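PDB 5KAT: SA2223 protein from Staphylococcus aureus, which is of unconfirmed biological role but binds the lipophilic cation tetraphenylphosphonium and probably acts as an effector-binding protein of the SHS2 clan. Local coordinates for residues Gln111-Val116 with Ile151-Lys156; Leu58-Pro63 with Pro132-Tyr137. All coordinates share one frame; numbering follows the deposited sequence.

Contacts 1 and 2 have their centres about 10 Å apart and share the tetraphenylphosphonium site. Strands 133-137 and 148-155 are sheet neighbours, and Met113 of helix 107-119 touches both. A probable hydrogen bond from Trp152 N to Phe134 O (2.8 Å) joins their backbones. On the ligand-facing side, Met153 CE rests 3.6 Å from Phe133 CD1, so both contacts contribute apolar groups to one pocket wall. The ligand's phosphorus lies far from the Glu135 carboxylate; any attraction between the two charges therefore acts at long range, while the phenyl groups meet thioether, proline and aromatic surfaces directly.

Contact 1: residues Gln111-Val116 with Ile151-Lys156; sequences QKMEEV and IWMPVK. With P4P (tetraphenylphosphonium), chain B.
Met153 and Val116 meet tip to tip, and the methionine reaches from strand to helix to ligand. Its CB leads off strand 148-155 toward the helix; CG then lies 3.9 Å from Val116 CG1. A bend at chi2 (-73°) turns the chain so that SD comes to 4.0 Å from C6A of the tetraphenylphosphonium. The terminal CE touches both C5A of that same phenyl group (3.5 Å) and Met113 SD (3.7 Å), which lie on the same side of it. A thioether chain suits this place, being flexible, polarisable and without a polar group to satisfy.

Helix 107-119 packs against the antiparallel barrel sheet here, its segment crossing the strand at -24°, and no hydrogen bond ties the two together. Ile151, two residues earlier and on the same strand face, packs against the helix with both branches: CG2 sits 3.8 Å from Met113 CE, while CD1 touches Lys112 CG at 3.6 Å. Lys112 meets Ile151 with its aliphatic stem; bends at chi2 and chi3 carry NZ away to a salt bridge with Glu115 OE1. Beyond Met153, the ring of Pro154 lays CD 3.7 Å from C4D of a second phenyl group.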
ATOM      1  N   GLN A 111     -13.721   4.418   1.181  1.00 30.84           N
ATOM      2  CA  GLN A 111     -14.277   5.730   0.877  1.00 34.70           C
ATOM      3  C   GLN A 111     -13.170   6.734   0.558  1.00 29.57           C
ATOM      4  O   GLN A 111     -13.302   7.535  -0.368  1.00 30.39           O
ATOM      5  CB  GLN A 111     -15.135   6.226   2.039  1.00 45.15           C
ATOM      6  CG  GLN A 111     -16.440   5.459   2.192  1.00 58.45           C
ATOM      7  CD  GLN A 111     -17.200   5.835   3.449  1.00 71.68           C
ATOM      8  OE1 GLN A 111     -16.767   6.693   4.220  1.00 73.52           O
ATOM      9  NE2 GLN A 111     -18.340   5.187   3.665  1.00 79.17           N
ATOM     10  N   LYS A 112     -12.079   6.688   1.318  1.00 26.16           N
ATOM     11  CA  LYS A 112     -10.967   7.607   1.090  1.00 28.72           C
ATOM     12  C   LYS A 112     -10.286   7.307  -0.243  1.00 26.73           C
ATOM     13  O   LYS A 112      -9.884   8.221  -0.962  1.00 24.66           O
ATOM     14  CB  LYS A 112      -9.958   7.528   2.239  1.00 35.65           C
ATOM     15  CG  LYS A 112      -8.712   8.392   2.053  1.00 41.37           C
ATOM     16  CD  LYS A 112      -9.036   9.866   1.817  1.00 47.64           C
ATOM     17  CE  LYS A 112      -9.757  10.491   2.998  1.00 53.03           C
ATOM     18  NZ  LYS A 112      -9.561  11.969   3.040  1.00 56.22           N
ATOM     19  N   MET A 113     -10.160   6.023  -0.571  1.00 28.99           N
ATOM     20  CA  MET A 113      -9.589   5.613  -1.854  1.00 32.18           C
ATOM     21  C   MET A 113     -10.359   6.216  -3.026  1.00 32.82           C
ATOM     22  O   MET A 113      -9.760   6.671  -4.001  1.00 32.27           O
ATOM     23  CB  MET A 113      -9.580   4.089  -1.976  1.00 36.22           C
ATOM     24  CG  MET A 113      -8.306   3.433  -1.479  1.00 39.30           C
ATOM     25  SD  MET A 113      -6.866   3.787  -2.515  1.00 43.14           S
ATOM     26  CE  MET A 113      -5.703   2.579  -1.888  1.00 67.63           C
ATOM     27  N   GLU A 114     -11.686   6.210  -2.927  1.00 33.65           N
ATOM     28  CA  GLU A 114     -12.535   6.784  -3.966  1.00 38.82           C
ATOM     29  C   GLU A 114     -12.259   8.276  -4.117  1.00 32.73           C
ATOM     30  O   GLU A 114     -12.197   8.800  -5.230  1.00 31.23           O
ATOM     31  CB  GLU A 114     -14.014   6.550  -3.641  1.00 53.53           C
ATOM     32  CG  GLU A 114     -14.452   5.095  -3.737  1.00 65.51           C
ATOM     33  CD  GLU A 114     -15.847   4.860  -3.179  1.00 74.04           C
ATOM     34  OE1 GLU A 114     -16.537   5.849  -2.849  1.00 74.15           O
ATOM     35  OE2 GLU A 114     -16.252   3.683  -3.066  1.00 78.23           O
ATOM     36  N   GLU A 115     -12.086   8.953  -2.988  1.00 30.51           N
ATOM     37  CA  GLU A 115     -11.814  10.384  -2.986  1.00 32.10           C
ATOM     38  C   GLU A 115     -10.422  10.668  -3.549  1.00 26.62           C
ATOM     39  O   GLU A 115     -10.251  11.575  -4.366  1.00 23.59           O
ATOM     40  CB  GLU A 115     -11.950  10.942  -1.569  1.00 41.13           C
ATOM     41  CG  GLU A 115     -13.357  10.824  -1.000  1.00 52.68           C
ATOM     42  CD  GLU A 115     -13.459  11.327   0.425  1.00 61.41           C
ATOM     43  OE1 GLU A 115     -12.443  11.827   0.955  1.00 60.65           O
ATOM     44  OE2 GLU A 115     -14.555  11.222   1.014  1.00 68.07           O
ATOM     45  N   VAL A 116      -9.436   9.888  -3.113  1.00 26.41           N
ATOM     46  CA  VAL A 116      -8.078  10.002  -3.634  1.00 27.80           C
ATOM     47  C   VAL A 116      -8.083   9.795  -5.143  1.00 28.29           C
ATOM     48  O   VAL A 116      -7.433  10.534  -5.883  1.00 29.95           O
ATOM     49  CB  VAL A 116      -7.124   8.976  -2.969  1.00 28.27           C
ATOM     50  CG1 VAL A 116      -5.791   8.889  -3.712  1.00 30.53           C
ATOM     51  CG2 VAL A 116      -6.886   9.349  -1.524  1.00 27.81           C
ATOM     52  N   ILE A 151      -2.548   6.127   3.004  1.00 22.36           N
ATOM     53  CA  ILE A 151      -2.577   5.715   1.608  1.00 21.99           C
ATOM     54  C   ILE A 151      -1.464   6.439   0.858  1.00 22.23           C
ATOM     55  O   ILE A 151      -1.485   7.667   0.728  1.00 23.04           O
ATOM     56  CB  ILE A 151      -3.935   6.017   0.960  1.00 23.04           C
ATOM     57  CG1 ILE A 151      -5.045   5.243   1.675  1.00 24.48           C
ATOM     58  CG2 ILE A 151      -3.916   5.653  -0.521  1.00 22.93           C
ATOM     59  CD1 ILE A 151      -6.444   5.690   1.303  1.00 26.30           C
ATOM     60  N   TRP A 152      -0.496   5.663   0.372  1.00 18.65           N
ATOM     61  CA  TRP A 152       0.698   6.201  -0.276  1.00 17.54           C
ATOM     62  C   TRP A 152       0.611   6.089  -1.792  1.00 21.43           C
ATOM     63  O   TRP A 152       0.628   4.986  -2.336  1.00 23.25           O
ATOM     64  CB  TRP A 152       1.946   5.468   0.222  1.00 17.07           C
ATOM     65  CG  TRP A 152       2.290   5.742   1.647  1.00 17.40           C
ATOM     66  CD1 TRP A 152       1.513   5.499   2.745  1.00 18.93           C
ATOM     67  CD2 TRP A 152       3.514   6.298   2.137  1.00 19.49           C
ATOM     68  NE1 TRP A 152       2.179   5.878   3.888  1.00 20.18           N
ATOM     69  CE2 TRP A 152       3.409   6.372   3.540  1.00 20.14           C
ATOM     70  CE3 TRP A 152       4.691   6.741   1.522  1.00 22.93           C
ATOM     71  CZ2 TRP A 152       4.433   6.870   4.339  1.00 22.99           C
ATOM     72  CZ3 TRP A 152       5.706   7.239   2.318  1.00 25.62           C
ATOM     73  CH2 TRP A 152       5.571   7.300   3.711  1.00 25.77           C
ATOM     74  N   MET A 153       0.522   7.237  -2.460  1.00 20.40           N
ATOM     75  CA  MET A 153       0.471   7.304  -3.920  1.00 20.74           C
ATOM     76  C   MET A 153       1.771   7.894  -4.468  1.00 20.48           C
ATOM     77  O   MET A 153       2.113   9.031  -4.150  1.00 19.35           O
ATOM     78  CB  MET A 153      -0.719   8.152  -4.379  1.00 23.93           C
ATOM     79  CG  MET A 153      -2.075   7.585  -3.985  1.00 27.82           C
ATOM     80  SD  MET A 153      -2.534   6.130  -4.953  1.00 33.25           S
ATOM     81  CE  MET A 153      -3.793   5.396  -3.918  1.00 60.21           C
ATOM     82  N   PRO A 154       2.499   7.130  -5.300  1.00 18.97           N
ATOM     83  CA  PRO A 154       3.788   7.636  -5.788  1.00 21.55           C
ATOM     84  C   PRO A 154       3.643   8.756  -6.815  1.00 24.51           C
ATOM     85  O   PRO A 154       2.698   8.748  -7.603  1.00 24.02           O
ATOM     86  CB  PRO A 154       4.433   6.398  -6.418  1.00 19.11           C
ATOM     87  CG  PRO A 154       3.297   5.539  -6.820  1.00 17.60           C
ATOM     88  CD  PRO A 154       2.212   5.775  -5.805  1.00 16.96           C
ATOM     89  N   VAL A 155       4.576   9.704  -6.802  1.00 25.05           N
ATOM     90  CA  VAL A 155       4.548  10.808  -7.753  1.00 23.60           C
ATOM     91  C   VAL A 155       5.937  11.178  -8.251  1.00 23.57           C
ATOM     92  O   VAL A 155       6.947  10.876  -7.613  1.00 26.65           O
ATOM     93  CB  VAL A 155       3.888  12.073  -7.144  1.00 23.53           C
ATOM     94  CG1 VAL A 155       2.386  11.868  -6.977  1.00 25.41           C
ATOM     95  CG2 VAL A 155       4.544  12.456  -5.817  1.00 22.43           C
ATOM     96  N   LYS A 156       5.965  11.824  -9.413  1.00 22.23           N
ATOM     97  CA  LYS A 156       7.185  12.396  -9.974  1.00 22.47           C
ATOM     98  C   LYS A 156       6.905  13.802 -10.499  1.00 19.92           C
ATOM     99  O   LYS A 156       5.867  14.044 -11.110  1.00 19.41           O
ATOM    100  CB  LYS A 156       7.736  11.524 -11.105  1.00 28.14           C
ATOM    101  CG  LYS A 156       8.185  10.141 -10.677  1.00 37.29           C
ATOM    102  CD  LYS A 156       8.980   9.443 -11.780  1.00 46.63           C
ATOM    103  CE  LYS A 156       8.095   8.996 -12.937  1.00 53.02           C
ATOM    104  NZ  LYS A 156       8.860   8.839 -14.213  1.00 55.41           N
TER
HETATM  105  P   P4P B 201      -4.193   5.116 -10.396  1.00 70.46           P
HETATM  106  C1A P4P B 201      -5.195   4.581  -8.979  1.00 79.00           C
HETATM  107  C2A P4P B 201      -5.987   3.448  -9.055  1.00 78.53           C
HETATM  108  C3A P4P B 201      -6.742   3.060  -7.958  1.00 81.57           C
HETATM  109  C4A P4P B 201      -6.706   3.801  -6.787  1.00 84.90           C
HETATM  110  C5A P4P B 201      -5.912   4.933  -6.711  1.00 85.64           C
HETATM  111  C6A P4P B 201      -5.157   5.322  -7.806  1.00 82.81           C
HETATM  112  C1C P4P B 201      -4.991   6.575 -11.143  1.00 71.03           C
HETATM  113  C6C P4P B 201      -6.268   6.943 -10.741  1.00 72.62           C
HETATM  114  C5C P4P B 201      -6.888   8.049 -11.304  1.00 75.43           C
HETATM  115  C4C P4P B 201      -6.233   8.792 -12.273  1.00 76.97           C
HETATM  116  C3C P4P B 201      -4.958   8.425 -12.677  1.00 74.96           C
HETATM  117  C2C P4P B 201      -4.338   7.319 -12.114  1.00 72.48           C
HETATM  118  C1D P4P B 201      -2.547   5.511  -9.730  1.00 63.11           C
HETATM  119  C6D P4P B 201      -1.621   4.505  -9.508  1.00 65.45           C
HETATM  120  C5D P4P B 201      -0.367   4.800  -8.991  1.00 68.08           C
HETATM  121  C4D P4P B 201      -0.040   6.110  -8.687  1.00 68.38           C
HETATM  122  C3D P4P B 201      -0.970   7.113  -8.895  1.00 66.15           C
HETATM  123  C2D P4P B 201      -2.219   6.817  -9.417  1.00 63.38           C
HETATM  124  C6B P4P B 201      -4.500   4.043 -12.951  1.00 69.47           C
HETATM  125  C5B P4P B 201      -4.403   3.052 -13.918  1.00 70.67           C
HETATM  126  C4B P4P B 201      -3.871   1.816 -13.590  1.00 71.82           C
HETATM  127  C3B P4P B 201      -3.436   1.573 -12.298  1.00 71.99           C
HETATM  128  C2B P4P B 201      -3.533   2.564 -11.333  1.00 70.07           C
HETATM  129  C1B P4P B 201      -4.065   3.804 -11.655  1.00 69.09           C

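Contact 2: residues Leu58-Pro63 with Pro132-Tyr137; sequences LGLCIP and PFFELY. With P4P (tetraphenylphosphonium), chain B.
Phe133 and Phe134 both hold CG in the crowded position between backbone N and carbonyl carbon (chi1 64° and 58°), which leans each ring toward strand 57-63; as successive residues they point to opposite faces of the antiparallel barrel sheet. Phe133 lies over Cys61, whose CB approaches one ring face off-centre, a CH-pi contact 3.8 Å from the centroid; SG makes an oblique sulfur-aromatic contact. Small, polarisable cysteine fits close beneath. C5A of a tetraphenylphosphonium phenyl lies on the opposite face, offset toward the rim, while CD2 of Phe133 lies 3.7 Å from C6D of another.

On the other sheet face, Leu58 sets CD2 over the Phe134 ring, 3.5 Å from its CD2. Leu60 runs alongside Phe134, and Leu58 CD1 meets Leu136 CD1, an apolar layer suited to the buried interior.

Gly59 and Glu135 form a hydrogen-bonded pair: Gly59 N to Glu135 O and Glu135 N to Gly59 O are both 3.0 Å. Having no side chain, Gly59 leaves its face to the Glu135 carboxylate. Tyr137 OH donates to the anti lone pair of Glu135 OE1 (2.6 Å), and Tyr71 bonds to OE2. One water donates to Gly59 O and, at 2.6 Å, to Glu135 OE2.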
ATOM      1  N   LEU A  58       1.763  -3.414   5.221  1.00 20.36           N
ATOM      2  CA  LEU A  58       1.385  -2.842   3.932  1.00 19.17           C
ATOM      3  C   LEU A  58       0.472  -3.758   3.132  1.00 18.44           C
ATOM      4  O   LEU A  58       0.620  -4.978   3.156  1.00 18.72           O
ATOM      5  CB  LEU A  58       2.625  -2.547   3.085  1.00 18.92           C
ATOM      6  CG  LEU A  58       3.541  -1.392   3.494  1.00 23.24           C
ATOM      7  CD1 LEU A  58       4.412  -1.776   4.671  1.00 22.87           C
ATOM      8  CD2 LEU A  58       4.403  -0.983   2.317  1.00 26.17           C
ATOM      9  N   GLY A  59      -0.467  -3.143   2.422  1.00 18.00           N
ATOM     10  CA  GLY A  59      -1.184  -3.792   1.344  1.00 18.24           C
ATOM     11  C   GLY A  59      -0.882  -3.033   0.064  1.00 19.91           C
ATOM     12  O   GLY A  59      -1.412  -1.941  -0.157  1.00 21.64           O
ATOM     13  N   LEU A  60      -0.012  -3.598  -0.766  1.00 18.69           N
ATOM     14  CA  LEU A  60       0.433  -2.939  -1.989  1.00 20.03           C
ATOM     15  C   LEU A  60      -0.327  -3.434  -3.214  1.00 21.18           C
ATOM     16  O   LEU A  60      -0.462  -4.639  -3.418  1.00 19.60           O
ATOM     17  CB  LEU A  60       1.930  -3.172  -2.214  1.00 20.02           C
ATOM     18  CG  LEU A  60       2.903  -2.746  -1.113  1.00 21.75           C
ATOM     19  CD1 LEU A  60       3.368  -3.957  -0.312  1.00 20.51           C
ATOM     20  CD2 LEU A  60       4.089  -1.987  -1.701  1.00 23.72           C
ATOM     21  N   CYS A  61      -0.803  -2.497  -4.030  1.00 22.28           N
ATOM     22  CA  CYS A  61      -1.334  -2.821  -5.349  1.00 21.70           C
ATOM     23  C   CYS A  61      -0.206  -2.696  -6.363  1.00 21.13           C
ATOM     24  O   CYS A  61       0.329  -1.608  -6.576  1.00 19.09           O
ATOM     25  CB  CYS A  61      -2.501  -1.902  -5.724  1.00 25.37           C
ATOM     26  SG  CYS A  61      -3.956  -2.096  -4.672  1.00 32.65           S
ATOM     27  N   ILE A  62       0.153  -3.822  -6.969  1.00 18.58           N
ATOM     28  CA  ILE A  62       1.246  -3.885  -7.928  1.00 17.63           C
ATOM     29  C   ILE A  62       0.675  -4.144  -9.315  1.00 19.18           C
ATOM     30  O   ILE A  62      -0.006  -5.152  -9.525  1.00 18.84           O
ATOM     31  CB  ILE A  62       2.254  -5.001  -7.558  1.00 19.54           C
ATOM     32  CG1 ILE A  62       2.780  -4.798  -6.132  1.00 17.64           C
ATOM     33  CG2 ILE A  62       3.406  -5.043  -8.556  1.00 19.23           C
ATOM     34  CD1 ILE A  62       3.503  -6.001  -5.570  1.00 17.31           C
ATOM     35  N   PRO A  63       0.933  -3.234 -10.270  1.00 22.42           N
ATOM     36  CA  PRO A  63       0.454  -3.495 -11.631  1.00 25.64           C
ATOM     37  C   PRO A  63       1.322  -4.536 -12.328  1.00 25.25           C
ATOM     38  O   PRO A  63       2.539  -4.518 -12.152  1.00 25.09           O
ATOM     39  CB  PRO A  63       0.567  -2.125 -12.312  1.00 25.74           C
ATOM     40  CG  PRO A  63       1.692  -1.453 -11.604  1.00 23.81           C
ATOM     41  CD  PRO A  63       1.633  -1.938 -10.172  1.00 22.55           C
ATOM     42  N   PRO A 132       4.012   0.754  -7.593  1.00 17.06           N
ATOM     43  CA  PRO A 132       3.007   0.345  -6.607  1.00 16.52           C
ATOM     44  C   PRO A 132       2.532   1.503  -5.730  1.00 17.83           C
ATOM     45  O   PRO A 132       3.323   2.393  -5.407  1.00 16.73           O
ATOM     46  CB  PRO A 132       3.743  -0.701  -5.758  1.00 15.03           C
ATOM     47  CG  PRO A 132       4.949  -1.090  -6.557  1.00 15.86           C
ATOM     48  CD  PRO A 132       5.314   0.113  -7.349  1.00 17.64           C
ATOM     49  N   PHE A 133       1.248   1.492  -5.380  1.00 19.59           N
ATOM     50  CA  PHE A 133       0.726   2.338  -4.311  1.00 19.93           C
ATOM     51  C   PHE A 133       0.276   1.405  -3.201  1.00 19.15           C
ATOM     52  O   PHE A 133       0.024   0.224  -3.455  1.00 20.16           O
ATOM     53  CB  PHE A 133      -0.423   3.242  -4.793  1.00 18.96           C
ATOM     54  CG  PHE A 133      -1.664   2.502  -5.236  1.00 21.08           C
ATOM     55  CD1 PHE A 133      -2.605   2.072  -4.313  1.00 20.97           C
ATOM     56  CD2 PHE A 133      -1.910   2.281  -6.584  1.00 22.99           C
ATOM     57  CE1 PHE A 133      -3.749   1.407  -4.722  1.00 22.10           C
ATOM     58  CE2 PHE A 133      -3.054   1.618  -6.997  1.00 23.11           C
ATOM     59  CZ  PHE A 133      -3.974   1.185  -6.065  1.00 22.76           C
ATOM     60  N   PHE A 134       0.202   1.905  -1.970  1.00 16.80           N
ATOM     61  CA  PHE A 134      -0.146   1.025  -0.865  1.00 18.27           C
ATOM     62  C   PHE A 134      -0.902   1.692   0.270  1.00 22.15           C
ATOM     63  O   PHE A 134      -0.871   2.912   0.448  1.00 23.19           O
ATOM     64  CB  PHE A 134       1.117   0.352  -0.309  1.00 16.03           C
ATOM     65  CG  PHE A 134       2.179   1.305   0.183  1.00 16.23           C
ATOM     66  CD1 PHE A 134       3.150   1.788  -0.679  1.00 17.86           C
ATOM     67  CD2 PHE A 134       2.237   1.671   1.517  1.00 16.30           C
ATOM     68  CE1 PHE A 134       4.139   2.644  -0.225  1.00 19.48           C
ATOM     69  CE2 PHE A 134       3.223   2.525   1.978  1.00 17.18           C
ATOM     70  CZ  PHE A 134       4.176   3.013   1.106  1.00 19.05           C
ATOM     71  N   GLU A 135      -1.623   0.847   1.001  1.00 24.79           N
ATOM     72  CA  GLU A 135      -2.194   1.191   2.285  1.00 24.23           C
ATOM     73  C   GLU A 135      -1.190   0.779   3.355  1.00 21.26           C
ATOM     74  O   GLU A 135      -0.582  -0.291   3.252  1.00 19.76           O
ATOM     75  CB  GLU A 135      -3.534   0.479   2.506  1.00 23.35           C
ATOM     76  CG  GLU A 135      -4.511   0.552   1.338  1.00 23.92           C
ATOM     77  CD  GLU A 135      -5.210  -0.775   1.086  1.00 29.37           C
ATOM     78  OE1 GLU A 135      -5.741  -1.366   2.049  1.00 28.42           O
ATOM     79  OE2 GLU A 135      -5.213  -1.239  -0.074  1.00 34.67           O
ATOM     80  N   LEU A 136      -1.014   1.625   4.369  1.00 20.34           N
ATOM     81  CA  LEU A 136      -0.161   1.307   5.513  1.00 18.75           C
ATOM     82  C   LEU A 136      -0.998   1.272   6.784  1.00 19.78           C
ATOM     83  O   LEU A 136      -1.639   2.263   7.139  1.00 20.25           O
ATOM     84  CB  LEU A 136       0.971   2.327   5.654  1.00 19.28           C
ATOM     85  CG  LEU A 136       1.945   2.090   6.813  1.00 21.48           C
ATOM     86  CD1 LEU A 136       2.754   0.819   6.601  1.00 24.05           C
ATOM     87  CD2 LEU A 136       2.867   3.282   6.973  1.00 20.97           C
ATOM     88  N   TYR A 137      -0.981   0.123   7.459  1.00 20.27           N
ATOM     89  CA  TYR A 137      -1.777  -0.098   8.666  1.00 21.84           C
ATOM     90  C   TYR A 137      -0.905  -0.173   9.906  1.00 22.18           C
ATOM     91  O   TYR A 137      -0.254  -1.188  10.156  1.00 21.51           O
ATOM     92  CB  TYR A 137      -2.594  -1.383   8.543  1.00 22.34           C
ATOM     93  CG  TYR A 137      -3.635  -1.329   7.461  1.00 24.34           C
ATOM     94  CD1 TYR A 137      -4.882  -0.770   7.705  1.00 28.61           C
ATOM     95  CD2 TYR A 137      -3.374  -1.830   6.194  1.00 23.12           C
ATOM     96  CE1 TYR A 137      -5.838  -0.710   6.722  1.00 29.40           C
ATOM     97  CE2 TYR A 137      -4.324  -1.775   5.201  1.00 23.96           C
ATOM     98  CZ  TYR A 137      -5.559  -1.211   5.471  1.00 26.87           C
ATOM     99  OH  TYR A 137      -6.525  -1.149   4.495  1.00 27.02           O
TER
HETATM  100  P   P4P B 201      -4.193   5.116 -10.396  1.00 70.46           P
HETATM  101  C1A P4P B 201      -5.195   4.581  -8.979  1.00 79.00           C
HETATM  102  C2A P4P B 201      -5.987   3.448  -9.055  1.00 78.53           C
HETATM  103  C3A P4P B 201      -6.742   3.060  -7.958  1.00 81.57           C
HETATM  104  C4A P4P B 201      -6.706   3.801  -6.787  1.00 84.90           C
HETATM  105  C5A P4P B 201      -5.912   4.933  -6.711  1.00 85.64           C
HETATM  106  C6A P4P B 201      -5.157   5.322  -7.806  1.00 82.81           C
HETATM  107  C1C P4P B 201      -4.991   6.575 -11.143  1.00 71.03           C
HETATM  108  C6C P4P B 201      -6.268   6.943 -10.741  1.00 72.62           C
HETATM  109  C5C P4P B 201      -6.888   8.049 -11.304  1.00 75.43           C
HETATM  110  C4C P4P B 201      -6.233   8.792 -12.273  1.00 76.97           C
HETATM  111  C3C P4P B 201      -4.958   8.425 -12.677  1.00 74.96           C
HETATM  112  C2C P4P B 201      -4.338   7.319 -12.114  1.00 72.48           C
HETATM  113  C1D P4P B 201      -2.547   5.511  -9.730  1.00 63.11           C
HETATM  114  C6D P4P B 201      -1.621   4.505  -9.508  1.00 65.45           C
HETATM  115  C5D P4P B 201      -0.367   4.800  -8.991  1.00 68.08           C
HETATM  116  C4D P4P B 201      -0.040   6.110  -8.687  1.00 68.38           C
HETATM  117  C3D P4P B 201      -0.970   7.113  -8.895  1.00 66.15           C
HETATM  118  C2D P4P B 201      -2.219   6.817  -9.417  1.00 63.38           C
HETATM  119  C6B P4P B 201      -4.500   4.043 -12.951  1.00 69.47           C
HETATM  120  C5B P4P B 201      -4.403   3.052 -13.918  1.00 70.67           C
HETATM  121  C4B P4P B 201      -3.871   1.816 -13.590  1.00 71.82           C
HETATM  122  C3B P4P B 201      -3.436   1.573 -12.298  1.00 71.99           C
HETATM  123  C2B P4P B 201      -3.533   2.564 -11.333  1.00 70.07           C
HETATM  124  C1B P4P B 201      -4.065   3.804 -11.655  1.00 69.09           C
HETATM  125  O   HOH W   1      -3.420  -0.880  -1.970  1.00 25.61           O